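Neutral ceramidase (Pseudomonas aeruginosa, PDB 2ZWS) hydrolyses the N-acyl linkage of ceramides to give sphingosine and a free fatty acid, and also catalyses the reverse synthesis, as a secreted zinc enzyme. Local coordinates at residues A473-Q476 / Q477-D481; V302-T305 / R306-I309; E532-R535 / I536-V540; Y225-E228 / H229-R233. All coordinates share one frame; numbering follows the deposited sequence.

Contact 1. Residues A473-Q476 / Q477-D481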
loop_
_atom_site.group_PDB
_atom_site.type_symbol
_atom_site.label_atom_id
_atom_site.label_comp_id
_atom_site.label_asym_id
_atom_site.label_seq_id
_atom_site.Cartn_x
_atom_site.Cartn_y
_atom_site.Cartn_z
ATOM N N ALA A 473 -22.835 2.368 9.328
ATOM C CA ALA A 473 -24.193 2.355 8.763
ATOM C C ALA A 473 -24.236 3.200 7.484
ATOM O O ALA A 473 -24.846 2.784 6.478
ATOM C CB ALA A 473 -25.187 2.887 9.799
ATOM N N ALA A 474 -23.552 4.342 7.511
ATOM C CA ALA A 474 -23.462 5.231 6.324
ATOM C C ALA A 474 -22.814 4.497 5.161
ATOM O O ALA A 474 -23.334 4.527 4.029
ATOM C CB ALA A 474 -22.655 6.491 6.633
ATOM N N TYR A 475 -21.668 3.857 5.423
ATOM C CA TYR A 475 -21.006 3.110 4.334
ATOM C C TYR A 475 -21.890 1.975 3.826
ATOM O O TYR A 475 -21.942 1.719 2.633
ATOM C CB TYR A 475 -19.669 2.568 4.793
ATOM C CG TYR A 475 -18.539 3.558 4.755
ATOM C CD1 TYR A 475 -17.964 3.945 3.540
ATOM C CD2 TYR A 475 -18.010 4.083 5.939
ATOM C CE1 TYR A 475 -16.904 4.838 3.504
ATOM C CE2 TYR A 475 -16.940 4.953 5.924
ATOM C CZ TYR A 475 -16.381 5.333 4.689
ATOM O OH TYR A 475 -15.302 6.187 4.628
ATOM N N GLN A 476 -22.608 1.300 4.727
ATOM C CA GLN A 476 -23.448 0.206 4.281
ATOM C C GLN A 476 -24.562 0.737 3.364
ATOM O O GLN A 476 -24.811 0.164 2.293
ATOM C CB GLN A 476 -24.041 -0.551 5.473
ATOM C CG GLN A 476 -24.693 -1.866 5.110
ATOM C CD GLN A 476 -24.805 -2.796 6.296
ATOM O OE1 GLN A 476 -23.843 -2.981 7.051
ATOM N NE2 GLN A 476 -25.979 -3.407 6.458
ATOM N N GLN A 477 -25.181 1.838 3.759
ATOM C CA GLN A 477 -26.214 2.469 2.930
ATOM C C GLN A 477 -25.670 2.858 1.559
ATOM O O GLN A 477 -26.308 2.602 0.540
ATOM C CB GLN A 477 -26.712 3.728 3.609
ATOM C CG GLN A 477 -27.677 4.543 2.772
ATOM C CD GLN A 477 -28.215 5.696 3.555
ATOM O OE1 GLN A 477 -27.872 6.856 3.299
ATOM N NE2 GLN A 477 -29.017 5.390 4.556
ATOM N N LEU A 478 -24.490 3.483 1.560
ATOM C CA LEU A 478 -23.883 3.958 0.314
ATOM C C LEU A 478 -23.592 2.808 -0.652
ATOM O O LEU A 478 -23.881 2.900 -1.864
ATOM C CB LEU A 478 -22.617 4.751 0.619
ATOM C CG LEU A 478 -22.852 6.082 1.343
ATOM C CD1 LEU A 478 -21.534 6.687 1.793
ATOM C CD2 LEU A 478 -23.641 7.071 0.517
ATOM N N PHE A 479 -22.990 1.744 -0.129
ATOM C CA PHE A 479 -22.715 0.571 -0.955
ATOM C C PHE A 479 -23.968 -0.176 -1.394
ATOM O O PHE A 479 -24.031 -0.683 -2.522
ATOM C CB PHE A 479 -21.701 -0.346 -0.266
ATOM C CG PHE A 479 -20.275 0.117 -0.417
ATOM C CD1 PHE A 479 -19.657 0.059 -1.670
ATOM C CD2 PHE A 479 -19.541 0.613 0.669
ATOM C CE1 PHE A 479 -18.338 0.486 -1.851
ATOM C CE2 PHE A 479 -18.180 1.035 0.469
ATOM C CZ PHE A 479 -17.603 0.967 -0.804
ATOM N N VAL A 480 -24.965 -0.296 -0.512
ATOM C CA VAL A 480 -26.202 -0.968 -0.932
ATOM C C VAL A 480 -26.890 -0.167 -2.037
ATOM O O VAL A 480 -27.308 -0.744 -3.068
ATOM C CB VAL A 480 -27.142 -1.224 0.264
ATOM C CG1 VAL A 480 -28.570 -1.559 -0.222
ATOM C CG2 VAL A 480 -26.569 -2.365 1.077
ATOM N N ASP A 481 -26.966 1.151 -1.859
ATOM C CA ASP A 481 -27.608 1.992 -2.869
ATOM C C ASP A 481 -26.880 1.871 -4.225
ATOM O O ASP A 481 -27.520 1.791 -5.284
ATOM C CB ASP A 481 -27.719 3.451 -2.391
ATOM C CG ASP A 481 -28.777 3.641 -1.283
ATOM O OD1 ASP A 481 -29.507 2.671 -0.967
ATOM O OD2 ASP A 481 -28.883 4.769 -0.739
#

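Contact 2. Residues V302-T305 / R306-I309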
loop_
_atom_site.group_PDB
_atom_site.type_symbol
_atom_site.label_atom_id
_atom_site.label_comp_id
_atom_site.label_asym_id
_atom_site.label_seq_id
_atom_site.Cartn_x
_atom_site.Cartn_y
_atom_site.Cartn_z
ATOM N N VAL A 302 -18.976 11.259 -2.363
ATOM C CA VAL A 302 -20.077 11.514 -1.406
ATOM C C VAL A 302 -19.655 12.532 -0.360
ATOM O O VAL A 302 -18.633 12.356 0.298
ATOM C CB VAL A 302 -20.513 10.211 -0.691
ATOM C CG1 VAL A 302 -21.717 10.457 0.198
ATOM C CG2 VAL A 302 -20.835 9.134 -1.720
ATOM N N ASP A 303 -20.440 13.595 -0.210
ATOM C CA ASP A 303 -20.190 14.531 0.873
ATOM C C ASP A 303 -20.702 13.939 2.210
ATOM O O ASP A 303 -21.924 13.703 2.397
ATOM C CB ASP A 303 -20.847 15.876 0.575
ATOM C CG ASP A 303 -20.459 16.962 1.585
ATOM O OD1 ASP A 303 -19.764 16.671 2.590
ATOM O OD2 ASP A 303 -20.828 18.139 1.333
ATOM N N PHE A 304 -19.754 13.649 3.103
ATOM C CA PHE A 304 -20.071 12.997 4.390
ATOM C C PHE A 304 -20.665 13.975 5.410
ATOM O O PHE A 304 -21.273 13.549 6.405
ATOM C CB PHE A 304 -18.810 12.277 4.945
ATOM C CG PHE A 304 -18.734 10.825 4.567
ATOM C CD1 PHE A 304 -19.021 10.409 3.264
ATOM C CD2 PHE A 304 -18.378 9.872 5.513
ATOM C CE1 PHE A 304 -18.975 9.049 2.919
ATOM C CE2 PHE A 304 -18.340 8.519 5.175
ATOM C CZ PHE A 304 -18.651 8.110 3.887
ATOM N N THR A 305 -20.525 15.272 5.159
ATOM C CA THR A 305 -20.992 16.290 6.121
ATOM C C THR A 305 -22.524 16.277 6.190
ATOM O O THR A 305 -23.206 16.464 5.179
ATOM C CB THR A 305 -20.432 17.672 5.750
ATOM O OG1 THR A 305 -18.994 17.628 5.789
ATOM C CG2 THR A 305 -20.915 18.736 6.738
ATOM N N ARG A 306 -23.042 16.048 7.404
ATOM C CA ARG A 306 -24.477 15.855 7.674
ATOM C C ARG A 306 -25.189 14.892 6.725
ATOM O O ARG A 306 -26.335 15.087 6.314
ATOM C CB ARG A 306 -25.242 17.176 7.918
ATOM C CG ARG A 306 -25.023 18.298 6.925
ATOM C CD ARG A 306 -25.395 19.639 7.556
ATOM N NE ARG A 306 -24.793 20.777 6.858
ATOM C CZ ARG A 306 -23.679 21.400 7.244
ATOM N NH1 ARG A 306 -23.220 22.423 6.538
ATOM N NH2 ARG A 306 -23.025 21.018 8.340
ATOM N N LEU A 307 -24.497 13.799 6.400
ATOM C CA LEU A 307 -25.088 12.761 5.581
ATOM C C LEU A 307 -26.227 12.043 6.302
ATOM O O LEU A 307 -26.003 11.434 7.343
ATOM C CB LEU A 307 -24.022 11.738 5.164
ATOM C CG LEU A 307 -24.476 10.609 4.237
ATOM C CD1 LEU A 307 -24.888 11.140 2.872
ATOM C CD2 LEU A 307 -23.333 9.594 4.092
ATOM N N PRO A 308 -27.445 12.091 5.734
ATOM C CA PRO A 308 -28.564 11.379 6.349
ATOM C C PRO A 308 -28.435 9.873 6.177
ATOM O O PRO A 308 -28.065 9.391 5.100
ATOM C CB PRO A 308 -29.780 11.882 5.553
ATOM C CG PRO A 308 -29.317 13.119 4.859
ATOM C CD PRO A 308 -27.880 12.812 4.525
ATOM N N ILE A 309 -28.735 9.136 7.236
ATOM C CA ILE A 309 -28.734 7.684 7.192
ATOM C C ILE A 309 -30.133 7.151 7.468
ATOM O O ILE A 309 -30.755 7.491 8.491
ATOM C CB ILE A 309 -27.750 7.063 8.210
ATOM C CG1 ILE A 309 -26.410 7.805 8.159
ATOM C CG2 ILE A 309 -27.579 5.570 7.912
ATOM C CD1 ILE A 309 -25.531 7.608 9.336
#

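Contact 3. Residues E532-R535 / I536-V540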
loop_
_atom_site.group_PDB
_atom_site.type_symbol
_atom_site.label_atom_id
_atom_site.label_comp_id
_atom_site.label_asym_id
_atom_site.label_seq_id
_atom_site.Cartn_x
_atom_site.Cartn_y
_atom_site.Cartn_z
ATOM N N GLU A 532 37.848 -11.687 0.971
ATOM C CA GLU A 532 38.302 -12.488 -0.175
ATOM C C GLU A 532 37.255 -13.466 -0.693
ATOM O O GLU A 532 37.072 -13.599 -1.899
ATOM C CB GLU A 532 39.590 -13.253 0.177
ATOM C CG GLU A 532 40.319 -13.869 -1.017
ATOM C CD GLU A 532 41.520 -14.705 -0.591
ATOM O OE1 GLU A 532 41.941 -14.587 0.576
ATOM O OE2 GLU A 532 42.037 -15.485 -1.421
ATOM N N SER A 533 36.582 -14.149 0.227
ATOM C CA SER A 533 35.652 -15.218 -0.147
ATOM C C SER A 533 34.521 -15.367 0.863
ATOM O O SER A 533 34.657 -14.988 2.034
ATOM C CB SER A 533 36.401 -16.552 -0.278
ATOM O OG SER A 533 36.758 -17.066 1.007
ATOM N N TYR A 534 33.402 -15.923 0.392
ATOM C CA TYR A 534 32.222 -16.162 1.219
ATOM C C TYR A 534 31.606 -17.486 0.829
ATOM O O TYR A 534 31.889 -18.008 -0.249
ATOM C CB TYR A 534 31.157 -15.070 0.994
ATOM C CG TYR A 534 31.582 -13.665 1.370
ATOM C CD1 TYR A 534 32.302 -12.869 0.485
ATOM C CD2 TYR A 534 31.237 -13.133 2.595
ATOM C CE1 TYR A 534 32.684 -11.566 0.830
ATOM C CE2 TYR A 534 31.613 -11.833 2.948
ATOM C CZ TYR A 534 32.327 -11.069 2.065
ATOM O OH TYR A 534 32.705 -9.797 2.395
ATOM N N ARG A 535 30.754 -18.003 1.709
ATOM C CA ARG A 535 29.978 -19.216 1.463
ATOM C C ARG A 535 28.501 -18.849 1.376
ATOM O O ARG A 535 28.078 -17.803 1.874
ATOM C CB ARG A 535 30.159 -20.215 2.607
ATOM C CG ARG A 535 31.611 -20.550 2.909
ATOM C CD ARG A 535 31.735 -21.889 3.600
ATOM N NE ARG A 535 33.109 -22.394 3.518
ATOM C CZ ARG A 535 33.574 -23.165 2.534
ATOM N NH1 ARG A 535 32.776 -23.546 1.536
ATOM N NH2 ARG A 535 34.842 -23.569 2.553
ATOM N N ILE A 536 27.711 -19.726 0.769
ATOM C CA ILE A 536 26.269 -19.538 0.749
ATOM C C ILE A 536 25.765 -19.408 2.192
ATOM O O ILE A 536 26.181 -20.166 3.083
ATOM C CB ILE A 536 25.555 -20.674 -0.021
ATOM C CG1 ILE A 536 25.814 -20.514 -1.524
ATOM C CG2 ILE A 536 24.061 -20.641 0.258
ATOM C CD1 ILE A 536 25.283 -21.671 -2.401
ATOM N N GLY A 537 24.906 -18.415 2.424
ATOM C CA GLY A 537 24.375 -18.165 3.749
ATOM C C GLY A 537 25.093 -17.019 4.435
ATOM O O GLY A 537 24.595 -16.482 5.414
ATOM N N ASP A 538 26.271 -16.652 3.924
ATOM C CA ASP A 538 27.007 -15.523 4.480
ATOM C C ASP A 538 26.438 -14.205 3.995
ATOM O O ASP A 538 25.915 -14.110 2.872
ATOM C CB ASP A 538 28.487 -15.585 4.082
ATOM C CG ASP A 538 29.266 -16.696 4.800
ATOM O OD1 ASP A 538 30.413 -16.955 4.376
ATOM O OD2 ASP A 538 28.764 -17.299 5.781
ATOM N N LYS A 539 26.602 -13.167 4.818
ATOM C CA LYS A 539 26.248 -11.810 4.414
ATOM C C LYS A 539 27.494 -11.006 4.027
ATOM O O LYS A 539 28.431 -10.891 4.822
ATOM C CB LYS A 539 25.516 -11.116 5.554
ATOM C CG LYS A 539 24.891 -9.768 5.209
ATOM C CD LYS A 539 24.317 -9.180 6.508
ATOM C CE LYS A 539 23.168 -8.215 6.229
ATOM N NZ LYS A 539 22.822 -7.432 7.458
ATOM N N VAL A 540 27.494 -10.472 2.805
ATOM C CA VAL A 540 28.548 -9.572 2.303
ATOM C C VAL A 540 28.141 -8.129 2.651
ATOM O O VAL A 540 27.021 -7.718 2.328
ATOM C CB VAL A 540 28.703 -9.693 0.757
ATOM C CG1 VAL A 540 29.813 -8.760 0.213
ATOM C CG2 VAL A 540 28.976 -11.135 0.355
#

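Contact 4. Residues Y225-E228 / H229-R233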
loop_
_atom_site.group_PDB
_atom_site.type_symbol
_atom_site.label_atom_id
_atom_site.label_comp_id
_atom_site.label_asym_id
_atom_site.label_seq_id
_atom_site.Cartn_x
_atom_site.Cartn_y
_atom_site.Cartn_z
ATOM N N TYR A 225 6.592 -10.448 -4.094
ATOM C CA TYR A 225 7.962 -10.643 -4.568
ATOM C C TYR A 225 8.235 -12.142 -4.624
ATOM O O TYR A 225 8.802 -12.626 -5.608
ATOM C CB TYR A 225 8.942 -10.017 -3.585
ATOM C CG TYR A 225 10.396 -10.269 -3.905
ATOM C CD1 TYR A 225 11.115 -11.263 -3.240
ATOM C CD2 TYR A 225 11.062 -9.494 -4.877
ATOM C CE1 TYR A 225 12.468 -11.475 -3.538
ATOM C CE2 TYR A 225 12.397 -9.704 -5.160
ATOM C CZ TYR A 225 13.078 -10.711 -4.502
ATOM O OH TYR A 225 14.426 -10.923 -4.757
ATOM N N HIS A 226 7.850 -12.890 -3.591
ATOM C CA HIS A 226 8.124 -14.324 -3.625
ATOM C C HIS A 226 7.464 -14.959 -4.866
ATOM O O HIS A 226 8.080 -15.774 -5.569
ATOM C CB HIS A 226 7.634 -14.974 -2.327
ATOM C CG HIS A 226 7.915 -16.442 -2.250
ATOM N ND1 HIS A 226 9.194 -16.947 -2.141
ATOM C CD2 HIS A 226 7.085 -17.514 -2.267
ATOM C CE1 HIS A 226 9.137 -18.272 -2.091
ATOM N NE2 HIS A 226 7.867 -18.640 -2.155
ATOM N N TRP A 227 6.211 -14.602 -5.150
ATOM C CA TRP A 227 5.545 -15.179 -6.330
ATOM C C TRP A 227 6.225 -14.778 -7.640
ATOM O O TRP A 227 6.483 -15.629 -8.508
ATOM C CB TRP A 227 4.064 -14.783 -6.371
ATOM C CG TRP A 227 3.179 -15.785 -7.082
ATOM C CD1 TRP A 227 3.540 -16.688 -8.074
ATOM C CD2 TRP A 227 1.765 -15.958 -6.887
ATOM N NE1 TRP A 227 2.429 -17.420 -8.461
ATOM C CE2 TRP A 227 1.336 -16.991 -7.757
ATOM C CE3 TRP A 227 0.822 -15.351 -6.043
ATOM C CZ2 TRP A 227 0.002 -17.426 -7.803
ATOM C CZ3 TRP A 227 -0.510 -15.785 -6.100
ATOM C CH2 TRP A 227 -0.901 -16.807 -6.978
ATOM N N GLU A 228 6.463 -13.474 -7.801
ATOM C CA GLU A 228 7.024 -12.941 -9.045
ATOM C C GLU A 228 8.477 -13.357 -9.294
ATOM O O GLU A 228 8.852 -13.690 -10.439
ATOM C CB GLU A 228 6.943 -11.420 -9.044
ATOM C CG GLU A 228 5.510 -10.909 -9.061
ATOM C CD GLU A 228 5.360 -9.415 -8.753
ATOM O OE1 GLU A 228 4.224 -8.905 -8.970
ATOM O OE2 GLU A 228 6.342 -8.769 -8.293
ATOM N N HIS A 229 9.277 -13.337 -8.233
ATOM C CA HIS A 229 10.729 -13.514 -8.329
ATOM C C HIS A 229 11.168 -14.948 -8.047
ATOM O O HIS A 229 12.068 -15.445 -8.715
ATOM C CB HIS A 229 11.427 -12.553 -7.366
ATOM C CG HIS A 229 12.925 -12.607 -7.398
ATOM N ND1 HIS A 229 13.648 -13.450 -6.584
ATOM C CD2 HIS A 229 13.833 -11.903 -8.115
ATOM C CE1 HIS A 229 14.942 -13.274 -6.800
ATOM N NE2 HIS A 229 15.083 -12.339 -7.724
ATOM N N ASP A 230 10.573 -15.599 -7.048
ATOM C CA ASP A 230 11.069 -16.923 -6.624
ATOM C C ASP A 230 10.260 -18.086 -7.217
ATOM O O ASP A 230 10.783 -19.199 -7.336
ATOM C CB ASP A 230 11.071 -17.061 -5.080
ATOM C CG ASP A 230 11.902 -15.984 -4.358
ATOM O OD1 ASP A 230 11.527 -15.680 -3.195
ATOM O OD2 ASP A 230 12.904 -15.464 -4.925
ATOM N N VAL A 231 8.979 -17.862 -7.530
ATOM C CA VAL A 231 8.057 -18.973 -7.857
ATOM C C VAL A 231 7.710 -19.115 -9.361
ATOM O O VAL A 231 7.978 -20.166 -9.963
ATOM C CB VAL A 231 6.781 -18.892 -6.968
ATOM C CG1 VAL A 231 5.716 -19.935 -7.403
ATOM C CG2 VAL A 231 7.150 -19.077 -5.513
ATOM N N SER A 232 7.091 -18.093 -9.961
ATOM C CA SER A 232 6.825 -18.088 -11.427
ATOM C C SER A 232 8.257 -18.058 -12.018
ATOM O O SER A 232 8.892 -17.059 -11.951
ATOM C CB SER A 232 6.006 -16.842 -11.767
ATOM O OG SER A 232 5.463 -16.938 -13.062
ATOM N N ARG A 233 8.818 -19.091 -12.638
ATOM C CA ARG A 233 8.891 -19.436 -14.058
ATOM C C ARG A 233 8.518 -18.588 -15.289
ATOM O O ARG A 233 9.313 -18.523 -16.230
ATOM C CB ARG A 233 8.803 -20.948 -14.282
ATOM C CG ARG A 233 9.557 -21.699 -13.203
ATOM C CD ARG A 233 9.567 -23.209 -13.445
ATOM N NE ARG A 233 9.609 -23.952 -12.189
ATOM C CZ ARG A 233 10.699 -24.143 -11.444
ATOM N NH1 ARG A 233 10.608 -24.842 -10.322
ATOM N NH2 ARG A 233 11.873 -23.626 -11.803
#

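Contact 1. Residues A473-Q476 / Q477-D481
Q476 O takes the amide of V480 at 2.8 Å from V480 N, one of four successive i to i+4 bonds that make this piece of helix 471-488 regular alpha helix. Y475 O receives F479 N at 3.0 Å in the straightest bond of the set (N-H...O 172°). A473 O and A474 O do the same for Q477 N and L478 N.

Beyond the backbone, the polar end of Q476 turns away from V480. With CG anti to the backbone N (chi1 -168°) and the chain running on extended, its OE1 reaches back a turn to the side-chain amide nitrogen NE2 of Q472, while the side chain lies on R419 and A423 of helix 414-428. D481 holds R310 in a salt bridge.

On the buried flank, Y475 and F479 stand one turn apart, and Y475 CD1 comes within 4.2 Å of F479 CE2. Around them I395 of strand 392-400 touches both side chains, and F412 meets Y475 edge-to-face. The helix thus lies with its aromatic side on the four-stranded sheet and its Q476-V480 side on helix 414-428. Packing inside the turn is close as well: F479 CD2 lies 3.3 Å from Y475 O, and the branch carbon L478 CG sits only 3.1 Å from A474 O.

Contact 2. Residues V302-T305 / R306-I309
A beta turn from F304 to L307, entered through an Asx turn, carries the chain off the end of strand 295-303 toward strand 308-309. F304 O accepts L307 N at 3.2 Å, the donor standing well out of the carbonyl plane (59°). At the start of the turn, D303 OD1 takes the amide of T305, with T305 N 3.0 Å away and above the carboxylate plane. R306 at the third position has positive phi, which turns the chain back on itself.

L307 fills the inside of the bend. Its CG is anti to the backbone N (chi1 -177°), and the two methyls then divide: CD2 goes over one face of the F304 ring, 4.5 Å from F304 CD1, while CD1 meets V302 CG1 at 4.2 Å. On the outer side, T305 CG2 lies against a face of the R306 guanidinium, though R306 has two deposited conformers and this touch is doubtful.

Helix 471-488 covers the inner side, with L478 on V302 and F304 and A474 on L307. V302 and F304 pair by backbone bonds with L393 and T391, and L307 with L321. The whole is an Asx turn leading into a beta turn, linking the edge strand of a four-stranded sheet to a two-stranded antiparallel one.

Contact 3. Residues E532-R535 / I536-V540
R535 and D538 are joined by two hydrogen bonds, one of which closes a type II beta turn. In that backbone bond, D538 N donates to R535 O at 3.0 Å. In the other, the side chain returns the grip: D538 OD1 accepts the amide of R535, 2.9 Å from R535 N and nearly straight (170°), the N-H coming from above the carboxylate plane. D538 CG lies beside its own backbone N (chi1 -72°), a torsion that brings the carboxylate back across the mouth of the turn. G537, with phi 100°, occupies the turn position where a side chain would press on the preceding carbonyl.

The apolar part centres on Y534. V540 CG2 stands directly over the middle of its ring, 3.5 Å from the centroid, in a CH-pi contact, and V540 CG1 leans toward the hydroxyl, 3.8 Å from Y534 OH. D538 CB comes to the ring's edge, 4.0 Å from Y534 CD2. The ring also meets F639 at a steep angle, and its hydroxyl bonds to the amide of R531.

The turn takes the chain from strand 533-535, at the edge of one sheet, to strand 539-545 in the other sheet of the beta-sandwich. The R535 guanidinium extends away from the D538 carboxylate; the turn is tied by one main-chain bond and one carboxylate-to-backbone bond, beside the V540-covered ring, with no salt bridge between these two residues.

Contact 4. Residues Y225-E228 / H229-R233
H229 opens the last turn of helix 218-231 by stacking on Y225, one turn back. The rings form an offset stack, centroids 4.5 Å apart and planes 14° from parallel. H229 CB lies over one face of the tyrosine, and Y225 OH sits over the middle of the imidazole. Both side chains have CG anti to the backbone N (chi1 175° and -178°), which sends them off the helix in the same direction. The backbone bond from H229 N to Y225 O adds to the pairing.

D230 comes next and serves two histidines. Its OD1 accepts H226 ND1 at 2.9 Å through the anti lone pair, and its OD2 takes H229 ND1 at 2.7 Å, nearly in that imidazole's plane. D230 OD1 also bonds a glycerol, probably from the crystallisation liquor.

V231 uses its two methyls separately: CG2 packs over a face of H226, 3.5 Å from H226 NE2, and CG1 touches W227 CD1 at 4.0 Å. Here the helix widens. The amide of V231 makes weak bonds to H226 O and W227 O, and S232 then reaches W227 O five residues back, with S232 N at 2.9 Å and the bond nearly straight: a pi-type turn as the helix ends.

Y225 OH hydrogen-bonds D581, a magnesium ligand, and E228 pairs with R43 and K11. With one oxygen to each imidazole, the D230 carboxylate bridges H226 and H229; the nearly in-plane bond helps fix the rotation of H229, and the negative charge would probably polarise both rings.

How the contacts relate
Contacts 1 and 2 form one neighbourhood, their centres 11 Å apart: the F304 ring of contact 2 wedges against helix 471-488, with F304 CZ 3.7 Å from Y475 CZ and F304 CE1 3.7 Å from L478 CD1. Y475 is the member leaning toward the catalytic centre, its side chain about 14 Å from the zinc and about 9 Å from that of the zinc ligand Y448; a bound palmitic acid lies about 11 Å from the side chain of L478. Contacts 3 and 4 belong to the magnesium side, with centres 24 Å apart. The Y225 side chain comes to about 7 Å from that metal, K539 to about 10 Å. Contacts 1 and 3 are 57 Å apart, centre to centre.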